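Local coordinates for glycinin A3B4 subunit (Glycine max, PDB 2D5F), which serves as a seed storage protein of the 11S globulin family, a two-cupin subunit that assembles into hexamers in soybean, at residues I78-F82 against L123-V129; I114-N118 against C327-H332; S368-L374 against L439-K445; A388-V394 against Q420-Q426. All coordinates share one frame; numbering follows the deposited sequence.

Overall arrangement
Glycinin illustrates how a bicupin is built twice over from the same kind of barrel. Contact 1 lies in the N-terminal cupin, and contact 2 brings 327-332 from far downstream onto that cupin, whose sheet strand 332-334 joins; their centres are about 9 Å apart, they touch, and their segments alternate along the chain. Contacts 3 and 4, centres about 10 Å apart, share one antiparallel sheet of the C-terminal cupin, where strands 438-445 and 390-395 are neighbours; contact 4 is nested inside the loop that contact 3 closes. Between the two pairs the centres stand about 21 to 26 Å apart without touching. Core packing dominates contact 1, side-chain to backbone bonds tie contact 2, and strand pairing makes contacts 3 and 4.

Contact 1. Residues I78-F82 against L123-V129; sequences IGFAF and LVIPPGV
F80 reaches across the interior of the N-terminal cupin barrel to I125, P126 and V129, joining strand 75-80 of one sheet to the end of strand 121-125 of the other. The axes of 78-80 and 123-125 come within 9.8 Å, at 28°, and no hydrogen bond links them, as befits the two facing sheets of a cupin (jelly-roll) β-barrel. Traced outward, F80 first meets V129, whose CG1 lies beside CB and, at 4.0 Å, beside CD2; CD2 also borders the proline ring. One atom further, CE2 is 3.8 Å from CD of P126 and 3.6 Å from CD1 of I125. The tip, CZ, reaches the carbonyl of V124, a buried oxygen with no polar partner. With CG anti to the carbonyl carbon (chi1 -58°), the ring is directed into this cluster, crossing the P126 and V129 side chains at about a right angle.

F82 adds a second aromatic group: V129 CG1 lies over one of its faces, and L331 packs against it. V129 itself closes a type II turn begun at P126, while A461 and L386 of a second subunit pack on A81 and V129. Two residues earlier on the strand than F80, I78 has an extended side chain; a chi1 of 176° points CG1 away from the backbone N and carries CD1 to within 3.6 Å of I125 CD1.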
# COMPACT_ATOMS: atom_id res chain seq x y z
N ILE B 78 -28.70 -14.01 -2.04
CA ILE B 78 -27.49 -14.76 -2.33
C ILE B 78 -26.75 -14.94 -1.01
O ILE B 78 -26.72 -14.03 -0.18
CB ILE B 78 -26.58 -14.02 -3.33
CG1 ILE B 78 -25.27 -14.80 -3.52
CG2 ILE B 78 -26.32 -12.60 -2.83
CD1 ILE B 78 -24.39 -14.27 -4.65
N GLY B 79 -26.17 -16.12 -0.81
CA GLY B 79 -25.43 -16.38 0.40
C GLY B 79 -24.08 -16.97 0.05
O GLY B 79 -23.98 -17.80 -0.85
N PHE B 80 -23.04 -16.52 0.74
CA PHE B 80 -21.70 -17.04 0.51
C PHE B 80 -21.23 -17.83 1.71
O PHE B 80 -21.79 -17.71 2.80
CB PHE B 80 -20.70 -15.91 0.28
CG PHE B 80 -21.03 -15.01 -0.86
CD1 PHE B 80 -21.95 -13.98 -0.70
CD2 PHE B 80 -20.39 -15.15 -2.09
CE1 PHE B 80 -22.21 -13.10 -1.74
CE2 PHE B 80 -20.64 -14.27 -3.13
CZ PHE B 80 -21.56 -13.24 -2.95
N ALA B 81 -20.20 -18.63 1.52
CA ALA B 81 -19.61 -19.41 2.60
C ALA B 81 -18.14 -18.98 2.73
O ALA B 81 -17.26 -19.56 2.11
CB ALA B 81 -19.70 -20.91 2.31
N PHE B 82 -17.90 -17.94 3.53
CA PHE B 82 -16.54 -17.46 3.74
C PHE B 82 -15.87 -18.39 4.74
O PHE B 82 -16.37 -18.60 5.84
CB PHE B 82 -16.55 -16.01 4.26
CG PHE B 82 -16.80 -15.00 3.18
CD1 PHE B 82 -18.08 -14.80 2.67
CD2 PHE B 82 -15.74 -14.27 2.64
CE1 PHE B 82 -18.30 -13.89 1.63
CE2 PHE B 82 -15.95 -13.36 1.60
CZ PHE B 82 -17.23 -13.17 1.10
N LEU B 123 -23.61 -8.18 -8.56
CA LEU B 123 -23.14 -9.06 -7.49
C LEU B 123 -21.73 -9.49 -7.89
O LEU B 123 -21.43 -9.61 -9.08
CB LEU B 123 -24.03 -10.30 -7.37
CG LEU B 123 -25.56 -10.14 -7.40
CD1 LEU B 123 -26.21 -11.52 -7.37
CD2 LEU B 123 -26.02 -9.32 -6.21
N VAL B 124 -20.88 -9.72 -6.91
CA VAL B 124 -19.51 -10.15 -7.19
C VAL B 124 -19.23 -11.44 -6.44
O VAL B 124 -19.44 -11.51 -5.23
CB VAL B 124 -18.49 -9.08 -6.73
CG1 VAL B 124 -17.08 -9.54 -7.04
CG2 VAL B 124 -18.79 -7.75 -7.42
N ILE B 125 -18.76 -12.47 -7.15
CA ILE B 125 -18.43 -13.74 -6.52
C ILE B 125 -16.90 -13.88 -6.43
O ILE B 125 -16.22 -13.88 -7.45
CB ILE B 125 -18.93 -14.95 -7.33
CG1 ILE B 125 -20.39 -14.77 -7.75
CG2 ILE B 125 -18.75 -16.22 -6.51
CD1 ILE B 125 -21.36 -14.57 -6.60
N PRO B 126 -16.35 -13.99 -5.21
CA PRO B 126 -14.89 -14.12 -5.06
C PRO B 126 -14.41 -15.50 -5.53
O PRO B 126 -15.15 -16.48 -5.47
CB PRO B 126 -14.67 -13.95 -3.56
CG PRO B 126 -15.85 -13.14 -3.11
CD PRO B 126 -16.99 -13.75 -3.90
N PRO B 127 -13.16 -15.58 -6.01
CA PRO B 127 -12.63 -16.86 -6.47
C PRO B 127 -12.61 -17.87 -5.32
O PRO B 127 -12.24 -17.54 -4.19
CB PRO B 127 -11.21 -16.51 -6.94
CG PRO B 127 -11.31 -15.05 -7.30
CD PRO B 127 -12.18 -14.49 -6.21
N GLY B 128 -13.02 -19.10 -5.62
CA GLY B 128 -13.01 -20.17 -4.64
C GLY B 128 -14.05 -20.11 -3.53
O GLY B 128 -14.16 -21.05 -2.75
N VAL B 129 -14.80 -19.02 -3.46
CA VAL B 129 -15.81 -18.87 -2.42
C VAL B 129 -17.16 -19.45 -2.87
O VAL B 129 -17.70 -19.04 -3.91
CB VAL B 129 -16.02 -17.39 -2.03
CG1 VAL B 129 -17.16 -17.27 -1.03
CG2 VAL B 129 -14.72 -16.82 -1.44

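Contact 2. Residues I114-N118 against C327-H332; sequences IRHFN and CTMKLH
R115 and H332 bury the most surface here: R115 hydrogen-bonds a carbonyl of the other segment, and H332 sets a ring carbon against one. The guanidinium of R115 reaches M329 O edge-on: NH2 donates over 3.1 Å with an N-H...O angle of 154°, and the oxygen lies nearly in the guanidinium plane. A second, weak bond from NH1 to the same oxygen spans 3.4 Å, making a bifurcated grip that should restrain rotation of the group. The R115 chain gets there through a bend at chi2 (120°), and the guanidinium presents its edge to the backbone from T328 to L331; L331 CB approaches NH2 to 4.0 Å.

H332 comes in from the other end. Its CE1 is 3.3 Å from H116 O, which sets the imidazole against the backbone of strand 107-118; CB of F117 lies 4.3 Å from H332 ND1. The side chain of H116 turns away, its NE2 hydrogen-bonded to S248 OG. Within the loop, K330 NZ donates to H332 O at 2.8 Å and also forms a salt bridge with E333.

L331 bonds through its backbone to V124 of strand 121-125; on the other partner, R115 of strand 107-118 bonds to I78 of strand 75-80. The incoming chain is fastened at its start by the C327-C85 disulfide and leads into strand 332-334, outermost of its sheet within the chain, which H332 begins.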
# COMPACT_ATOMS: atom_id res chain seq x y z
N ILE B 114 -27.22 -13.23 4.97
CA ILE B 114 -28.01 -13.40 3.76
C ILE B 114 -28.09 -12.03 3.12
O ILE B 114 -28.50 -11.06 3.76
CB ILE B 114 -29.45 -13.90 4.06
CG1 ILE B 114 -29.39 -15.28 4.72
CG2 ILE B 114 -30.27 -13.95 2.77
CD1 ILE B 114 -28.63 -16.32 3.91
N ARG B 115 -27.70 -11.94 1.85
CA ARG B 115 -27.73 -10.67 1.16
C ARG B 115 -28.84 -10.67 0.12
O ARG B 115 -28.99 -11.63 -0.64
CB ARG B 115 -26.38 -10.39 0.48
CG ARG B 115 -25.18 -10.40 1.43
CD ARG B 115 -24.18 -11.48 1.01
NE ARG B 115 -23.03 -11.61 1.91
CZ ARG B 115 -22.00 -10.77 1.96
NH1 ARG B 115 -21.01 -10.98 2.81
NH2 ARG B 115 -21.95 -9.72 1.15
N HIS B 116 -29.62 -9.60 0.10
CA HIS B 116 -30.72 -9.48 -0.84
C HIS B 116 -30.31 -8.67 -2.06
O HIS B 116 -29.48 -7.77 -1.95
CB HIS B 116 -31.91 -8.79 -0.16
CG HIS B 116 -32.51 -9.60 0.94
ND1 HIS B 116 -33.52 -10.52 0.73
CD2 HIS B 116 -32.23 -9.66 2.27
CE1 HIS B 116 -33.82 -11.11 1.87
NE2 HIS B 116 -33.05 -10.61 2.82
N PHE B 117 -30.88 -9.00 -3.21
CA PHE B 117 -30.57 -8.28 -4.43
C PHE B 117 -31.84 -8.04 -5.24
O PHE B 117 -32.84 -8.75 -5.08
CB PHE B 117 -29.55 -9.03 -5.30
CG PHE B 117 -30.00 -10.40 -5.73
CD1 PHE B 117 -29.55 -11.54 -5.07
CD2 PHE B 117 -30.86 -10.55 -6.82
CE1 PHE B 117 -29.95 -12.81 -5.48
CE2 PHE B 117 -31.26 -11.82 -7.23
CZ PHE B 117 -30.81 -12.95 -6.56
N ASN B 118 -31.79 -7.03 -6.09
CA ASN B 118 -32.91 -6.66 -6.95
C ASN B 118 -32.37 -6.37 -8.34
O ASN B 118 -31.16 -6.23 -8.54
CB ASN B 118 -33.60 -5.41 -6.41
CG ASN B 118 -34.25 -5.64 -5.06
OD1 ASN B 118 -35.20 -6.42 -4.95
ND2 ASN B 118 -33.74 -4.98 -4.03
N CYS B 327 -15.13 -10.79 7.04
CA CYS B 327 -16.20 -11.77 6.98
C CYS B 327 -17.53 -11.19 6.47
O CYS B 327 -18.50 -11.93 6.25
CB CYS B 327 -16.36 -12.42 8.35
SG CYS B 327 -14.98 -13.53 8.82
N THR B 328 -17.57 -9.87 6.27
CA THR B 328 -18.77 -9.21 5.75
C THR B 328 -18.47 -8.37 4.50
O THR B 328 -19.17 -7.40 4.21
CB THR B 328 -19.46 -8.31 6.83
OG1 THR B 328 -18.48 -7.53 7.52
CG2 THR B 328 -20.22 -9.16 7.82
N MET B 329 -17.42 -8.77 3.77
CA MET B 329 -16.98 -8.14 2.52
C MET B 329 -18.23 -7.75 1.70
O MET B 329 -19.05 -8.62 1.38
CB MET B 329 -16.13 -9.17 1.74
CG MET B 329 -15.49 -8.72 0.42
SD MET B 329 -14.58 -10.08 -0.48
CE MET B 329 -12.87 -9.71 -0.07
N LYS B 330 -18.39 -6.46 1.41
CA LYS B 330 -19.54 -5.99 0.63
C LYS B 330 -19.40 -6.56 -0.77
O LYS B 330 -18.40 -6.30 -1.44
CB LYS B 330 -19.57 -4.47 0.56
CG LYS B 330 -20.83 -3.89 -0.07
CD LYS B 330 -20.69 -2.39 -0.27
CE LYS B 330 -22.02 -1.65 -0.16
NZ LYS B 330 -22.98 -1.99 -1.23
N LEU B 331 -20.39 -7.31 -1.22
CA LEU B 331 -20.30 -7.93 -2.53
C LEU B 331 -21.46 -7.68 -3.47
O LEU B 331 -21.73 -8.49 -4.37
CB LEU B 331 -20.08 -9.44 -2.36
CG LEU B 331 -18.71 -9.82 -1.82
CD1 LEU B 331 -18.66 -11.31 -1.53
CD2 LEU B 331 -17.64 -9.44 -2.83
N HIS B 332 -22.14 -6.56 -3.29
CA HIS B 332 -23.24 -6.22 -4.16
C HIS B 332 -23.51 -4.72 -4.09
O HIS B 332 -23.33 -4.09 -3.05
CB HIS B 332 -24.48 -7.05 -3.80
CG HIS B 332 -25.58 -6.26 -3.16
ND1 HIS B 332 -26.81 -6.09 -3.76
CD2 HIS B 332 -25.64 -5.60 -1.98
CE1 HIS B 332 -27.57 -5.35 -2.98
NE2 HIS B 332 -26.89 -5.03 -1.90

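Contact 3. Residues S368-L374 against L439-K445; sequences SAQYVVL and LEYVVFK
Y371 OH is held between two groups, donating to E440 OE2 at 2.7 Å and also hydrogen-bonded to T395. The phenol meets the oxygen nearly along its C-O axis, with the ring and carboxylate planes almost perpendicular, 88° apart. Because CG stands anti to the backbone N (chi1 -167°), the ring leans over the neighbouring strand, and Y441 O sits above one of its faces. The carboxylate has a second partner, this one charged: OE1 forms a salt bridge with R396. Two ties, one at each oxygen, should limit its rotation and probably favour the ionised form. V373 lies side by side with E440, its CG2 4.0 Å from CD.

The face carrying Q370, V372 and Y441 holds a different pair of arrangements. K445, extended beyond CG, brings NZ to 2.7 Å from Q370 OE1, approaching from above the amide plane, while Q370 NE2 turns to T353. Next to them V372 CB rests over the Y441 ring, 3.8 Å from its centroid, a CH-π contact displaced toward the rim. Y441 reaches this place with CG between backbone N and carbonyl carbon (chi1 63°), and its side chain comes close to a bound magnesium ion.

Between these two faces runs an unbroken antiparallel ladder, from S368 paired with K445 to L374 with L439; its V372 N to Y441 O bond is 2.8 Å long and nearly straight. Strands 368-374 and 438-445 are the middle two of six; 438-445 bonds on its other side to 390-395, in an antiparallel sheet that walls the C-terminal cupin barrel.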
# COMPACT_ATOMS: atom_id res chain seq x y z
N SER B 368 -14.60 -4.13 -13.16
CA SER B 368 -15.42 -2.95 -12.94
C SER B 368 -16.50 -2.97 -14.01
O SER B 368 -16.53 -3.86 -14.87
CB SER B 368 -14.59 -1.67 -13.03
OG SER B 368 -13.92 -1.57 -14.26
N ALA B 369 -17.41 -2.00 -13.97
CA ALA B 369 -18.47 -1.97 -14.96
C ALA B 369 -19.12 -0.60 -15.06
O ALA B 369 -18.88 0.28 -14.24
CB ALA B 369 -19.54 -3.01 -14.60
N GLN B 370 -19.92 -0.44 -16.11
CA GLN B 370 -20.67 0.78 -16.31
C GLN B 370 -22.06 0.38 -16.78
O GLN B 370 -22.24 -0.70 -17.36
CB GLN B 370 -20.01 1.67 -17.37
CG GLN B 370 -18.74 2.36 -16.87
CD GLN B 370 -18.19 3.36 -17.87
OE1 GLN B 370 -17.99 3.04 -19.03
NE2 GLN B 370 -17.92 4.58 -17.40
N TYR B 371 -23.04 1.21 -16.48
CA TYR B 371 -24.39 0.96 -16.94
C TYR B 371 -24.72 2.20 -17.75
O TYR B 371 -24.59 3.32 -17.25
CB TYR B 371 -25.38 0.80 -15.79
CG TYR B 371 -26.70 0.24 -16.27
CD1 TYR B 371 -27.82 1.06 -16.42
CD2 TYR B 371 -26.80 -1.09 -16.64
CE1 TYR B 371 -29.02 0.54 -16.94
CE2 TYR B 371 -27.98 -1.61 -17.15
CZ TYR B 371 -29.08 -0.80 -17.30
OH TYR B 371 -30.24 -1.33 -17.83
N VAL B 372 -25.08 1.99 -19.00
CA VAL B 372 -25.38 3.09 -19.89
C VAL B 372 -26.82 3.08 -20.38
O VAL B 372 -27.34 2.03 -20.78
CB VAL B 372 -24.43 3.06 -21.11
CG1 VAL B 372 -24.74 4.21 -22.05
CG2 VAL B 372 -22.97 3.14 -20.64
N VAL B 373 -27.45 4.25 -20.35
CA VAL B 373 -28.81 4.39 -20.84
C VAL B 373 -28.82 5.52 -21.85
O VAL B 373 -28.51 6.66 -21.53
CB VAL B 373 -29.81 4.74 -19.71
CG1 VAL B 373 -31.20 4.95 -20.30
CG2 VAL B 373 -29.84 3.63 -18.67
N LEU B 374 -29.15 5.19 -23.10
CA LEU B 374 -29.22 6.18 -24.16
C LEU B 374 -30.67 6.31 -24.59
O LEU B 374 -31.35 5.31 -24.82
CB LEU B 374 -28.36 5.77 -25.36
CG LEU B 374 -26.84 5.77 -25.14
CD1 LEU B 374 -26.13 5.20 -26.37
CD2 LEU B 374 -26.37 7.18 -24.84
N LEU B 439 -31.65 2.67 -25.86
CA LEU B 439 -30.72 1.57 -25.68
C LEU B 439 -30.15 1.57 -24.28
O LEU B 439 -29.74 2.62 -23.78
CB LEU B 439 -29.57 1.69 -26.68
CG LEU B 439 -28.41 0.70 -26.48
CD1 LEU B 439 -28.83 -0.70 -26.93
CD2 LEU B 439 -27.21 1.17 -27.27
N GLU B 440 -30.11 0.40 -23.65
CA GLU B 440 -29.56 0.26 -22.31
C GLU B 440 -28.63 -0.95 -22.29
O GLU B 440 -28.95 -1.98 -22.88
CB GLU B 440 -30.64 0.02 -21.26
CG GLU B 440 -31.70 1.09 -21.15
CD GLU B 440 -32.51 0.96 -19.88
OE1 GLU B 440 -33.58 1.58 -19.79
OE2 GLU B 440 -32.06 0.23 -18.96
N TYR B 441 -27.50 -0.82 -21.61
CA TYR B 441 -26.58 -1.93 -21.52
C TYR B 441 -25.59 -1.78 -20.38
O TYR B 441 -25.36 -0.68 -19.86
CB TYR B 441 -25.81 -2.09 -22.84
CG TYR B 441 -24.92 -0.92 -23.20
CD1 TYR B 441 -25.41 0.14 -23.97
CD2 TYR B 441 -23.59 -0.88 -22.79
CE1 TYR B 441 -24.58 1.21 -24.32
CE2 TYR B 441 -22.76 0.18 -23.13
CZ TYR B 441 -23.26 1.22 -23.90
OH TYR B 441 -22.41 2.25 -24.25
N VAL B 442 -25.02 -2.90 -19.98
CA VAL B 442 -24.00 -2.90 -18.95
C VAL B 442 -22.73 -3.19 -19.72
O VAL B 442 -22.77 -3.83 -20.78
CB VAL B 442 -24.22 -4.01 -17.89
CG1 VAL B 442 -24.23 -5.38 -18.55
CG2 VAL B 442 -23.11 -3.94 -16.84
N VAL B 443 -21.60 -2.72 -19.21
CA VAL B 443 -20.33 -2.98 -19.86
C VAL B 443 -19.38 -3.47 -18.81
O VAL B 443 -19.06 -2.74 -17.87
CB VAL B 443 -19.67 -1.72 -20.45
CG1 VAL B 443 -18.49 -2.13 -21.33
CG2 VAL B 443 -20.65 -0.92 -21.21
N PHE B 444 -18.94 -4.71 -18.94
CA PHE B 444 -18.00 -5.26 -17.98
C PHE B 444 -16.60 -4.88 -18.48
O PHE B 444 -16.33 -4.95 -19.68
CB PHE B 444 -18.14 -6.78 -17.91
CG PHE B 444 -19.52 -7.26 -17.54
CD1 PHE B 444 -20.39 -7.73 -18.52
CD2 PHE B 444 -19.93 -7.27 -16.21
CE1 PHE B 444 -21.65 -8.22 -18.18
CE2 PHE B 444 -21.20 -7.75 -15.86
CZ PHE B 444 -22.06 -8.23 -16.84
N LYS B 445 -15.72 -4.46 -17.58
CA LYS B 445 -14.36 -4.10 -17.98
C LYS B 445 -13.39 -4.85 -17.08
O LYS B 445 -13.57 -4.90 -15.86
CB LYS B 445 -14.16 -2.58 -17.87
CG LYS B 445 -15.16 -1.79 -18.72
CD LYS B 445 -14.86 -0.30 -18.74
CE LYS B 445 -15.92 0.44 -19.55
NZ LYS B 445 -15.64 1.90 -19.59

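Contact 4. Residues A388-V394 against Q420-Q426; sequences ANSVIYV and QLLVVPQ
S390 to Y393 pair with L421 to V424 as an antiparallel ladder, the strand axes 4.6 Å apart and inclined at 156°. S390 with V424 and I392 with L422 are the hydrogen-bonded pairs, each joined by two backbone bonds, and V394 N to Q420 O (3.1 Å) extends the ladder at one end. At the other end a side chain takes over: N389 OD1 accepts from Q426 N at 2.8 Å, in the carbonyl plane and with an N-H...O angle of 161°. Close by, a water lies 2.8 Å from A388 O and 2.6 Å from V424 O, between the two segments.

On one face V391 CG1 and L421 CD1 press to 3.4 Å, tighter than ordinary van der Waals contact. A chi1 of -163° swings L421 CG to the side opposite its N, and CD1 also meets Y393 at CB and along the ring edge. W33 and L40 cover this side. On the other face, with S390 and L422, I392 CD1 and V424 CG2 meet obliquely at 3.9 Å, while S390 OG turns to N385.

The polar ends of N389 and Q426 serve the assembly: both bond to Q155 of the fifth subunit, and L156 of that subunit packs on them. The two strands form a non-consecutive antiparallel pair at the border of one sheet of the C-terminal cupin barrel, where L421 also bonds through its backbone to L17.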
# COMPACT_ATOMS: atom_id res chain seq x y z
N ALA B 388 -8.30 -1.50 -20.31
CA ALA B 388 -9.10 -2.70 -20.14
C ALA B 388 -9.91 -3.12 -21.34
O ALA B 388 -10.34 -2.29 -22.14
CB ALA B 388 -10.03 -2.53 -18.95
N ASN B 389 -10.11 -4.43 -21.48
CA ASN B 389 -10.96 -4.95 -22.54
C ASN B 389 -12.35 -4.75 -21.96
O ASN B 389 -12.51 -4.64 -20.74
CB ASN B 389 -10.72 -6.45 -22.76
CG ASN B 389 -9.49 -6.73 -23.58
OD1 ASN B 389 -9.20 -6.02 -24.54
ND2 ASN B 389 -8.76 -7.78 -23.21
N SER B 390 -13.36 -4.72 -22.82
CA SER B 390 -14.72 -4.51 -22.35
C SER B 390 -15.68 -5.48 -23.01
O SER B 390 -15.42 -5.96 -24.12
CB SER B 390 -15.18 -3.09 -22.65
OG SER B 390 -14.39 -2.14 -21.96
N VAL B 391 -16.79 -5.77 -22.34
CA VAL B 391 -17.81 -6.65 -22.89
C VAL B 391 -19.17 -6.02 -22.63
O VAL B 391 -19.60 -5.87 -21.48
CB VAL B 391 -17.77 -8.05 -22.25
CG1 VAL B 391 -18.74 -8.98 -22.98
CG2 VAL B 391 -16.35 -8.61 -22.31
N ILE B 392 -19.85 -5.65 -23.71
CA ILE B 392 -21.16 -5.04 -23.62
C ILE B 392 -22.25 -6.09 -23.70
O ILE B 392 -22.19 -7.00 -24.52
CB ILE B 392 -21.39 -4.05 -24.78
CG1 ILE B 392 -20.43 -2.87 -24.68
CG2 ILE B 392 -22.83 -3.55 -24.75
CD1 ILE B 392 -20.42 -1.99 -25.91
N TYR B 393 -23.25 -5.97 -22.83
CA TYR B 393 -24.40 -6.86 -22.87
C TYR B 393 -25.59 -5.92 -22.88
O TYR B 393 -25.77 -5.14 -21.94
CB TYR B 393 -24.48 -7.78 -21.65
CG TYR B 393 -25.74 -8.61 -21.66
CD1 TYR B 393 -25.84 -9.76 -22.44
CD2 TYR B 393 -26.88 -8.19 -20.97
CE1 TYR B 393 -27.04 -10.48 -22.53
CE2 TYR B 393 -28.09 -8.89 -21.06
CZ TYR B 393 -28.16 -10.03 -21.85
OH TYR B 393 -29.36 -10.71 -21.97
N VAL B 394 -26.40 -5.97 -23.93
CA VAL B 394 -27.56 -5.08 -24.02
C VAL B 394 -28.68 -5.62 -23.16
O VAL B 394 -29.11 -6.76 -23.32
CB VAL B 394 -28.03 -4.92 -25.48
CG1 VAL B 394 -29.24 -3.98 -25.54
CG2 VAL B 394 -26.89 -4.36 -26.31
N GLN B 420 -27.81 -9.40 -26.70
CA GLN B 420 -26.57 -9.59 -27.44
C GLN B 420 -25.34 -9.13 -26.67
O GLN B 420 -25.41 -8.20 -25.87
CB GLN B 420 -26.65 -8.88 -28.78
CG GLN B 420 -27.82 -9.36 -29.61
CD GLN B 420 -27.81 -8.80 -31.00
OE1 GLN B 420 -27.75 -7.59 -31.19
NE2 GLN B 420 -27.87 -9.69 -31.99
N LEU B 421 -24.23 -9.79 -26.95
CA LEU B 421 -22.95 -9.53 -26.30
C LEU B 421 -21.95 -9.03 -27.34
O LEU B 421 -21.79 -9.65 -28.38
CB LEU B 421 -22.44 -10.84 -25.70
CG LEU B 421 -21.34 -10.80 -24.65
CD1 LEU B 421 -21.91 -10.22 -23.37
CD2 LEU B 421 -20.82 -12.21 -24.40
N LEU B 422 -21.28 -7.91 -27.05
CA LEU B 422 -20.29 -7.37 -27.99
C LEU B 422 -19.01 -6.98 -27.26
O LEU B 422 -19.03 -6.16 -26.34
CB LEU B 422 -20.84 -6.14 -28.71
CG LEU B 422 -19.82 -5.49 -29.66
CD1 LEU B 422 -19.56 -6.43 -30.84
CD2 LEU B 422 -20.34 -4.15 -30.16
N VAL B 423 -17.91 -7.58 -27.69
CA VAL B 423 -16.61 -7.30 -27.09
C VAL B 423 -15.98 -6.06 -27.70
O VAL B 423 -15.97 -5.90 -28.93
CB VAL B 423 -15.64 -8.46 -27.30
CG1 VAL B 423 -14.22 -8.06 -26.85
CG2 VAL B 423 -16.12 -9.69 -26.55
N VAL B 424 -15.47 -5.17 -26.85
CA VAL B 424 -14.79 -3.98 -27.33
C VAL B 424 -13.38 -4.06 -26.75
O VAL B 424 -13.15 -3.75 -25.57
CB VAL B 424 -15.49 -2.68 -26.88
CG1 VAL B 424 -14.71 -1.47 -27.39
CG2 VAL B 424 -16.93 -2.65 -27.41
N PRO B 425 -12.41 -4.49 -27.57
CA PRO B 425 -11.01 -4.62 -27.14
C PRO B 425 -10.41 -3.33 -26.60
O PRO B 425 -10.80 -2.24 -26.98
CB PRO B 425 -10.30 -5.09 -28.41
CG PRO B 425 -11.41 -5.84 -29.16
CD PRO B 425 -12.57 -4.91 -28.97
N GLN B 426 -9.44 -3.49 -25.69
CA GLN B 426 -8.75 -2.36 -25.10
C GLN B 426 -8.24 -1.45 -26.21
O GLN B 426 -7.76 -1.92 -27.24
CB GLN B 426 -7.58 -2.88 -24.26
CG GLN B 426 -6.63 -1.80 -23.73
CD GLN B 426 -5.46 -2.39 -22.95
OE1 GLN B 426 -5.11 -3.56 -23.13
NE2 GLN B 426 -4.84 -1.57 -22.11
O HOH W 1 -12.21 -1.79 -24.11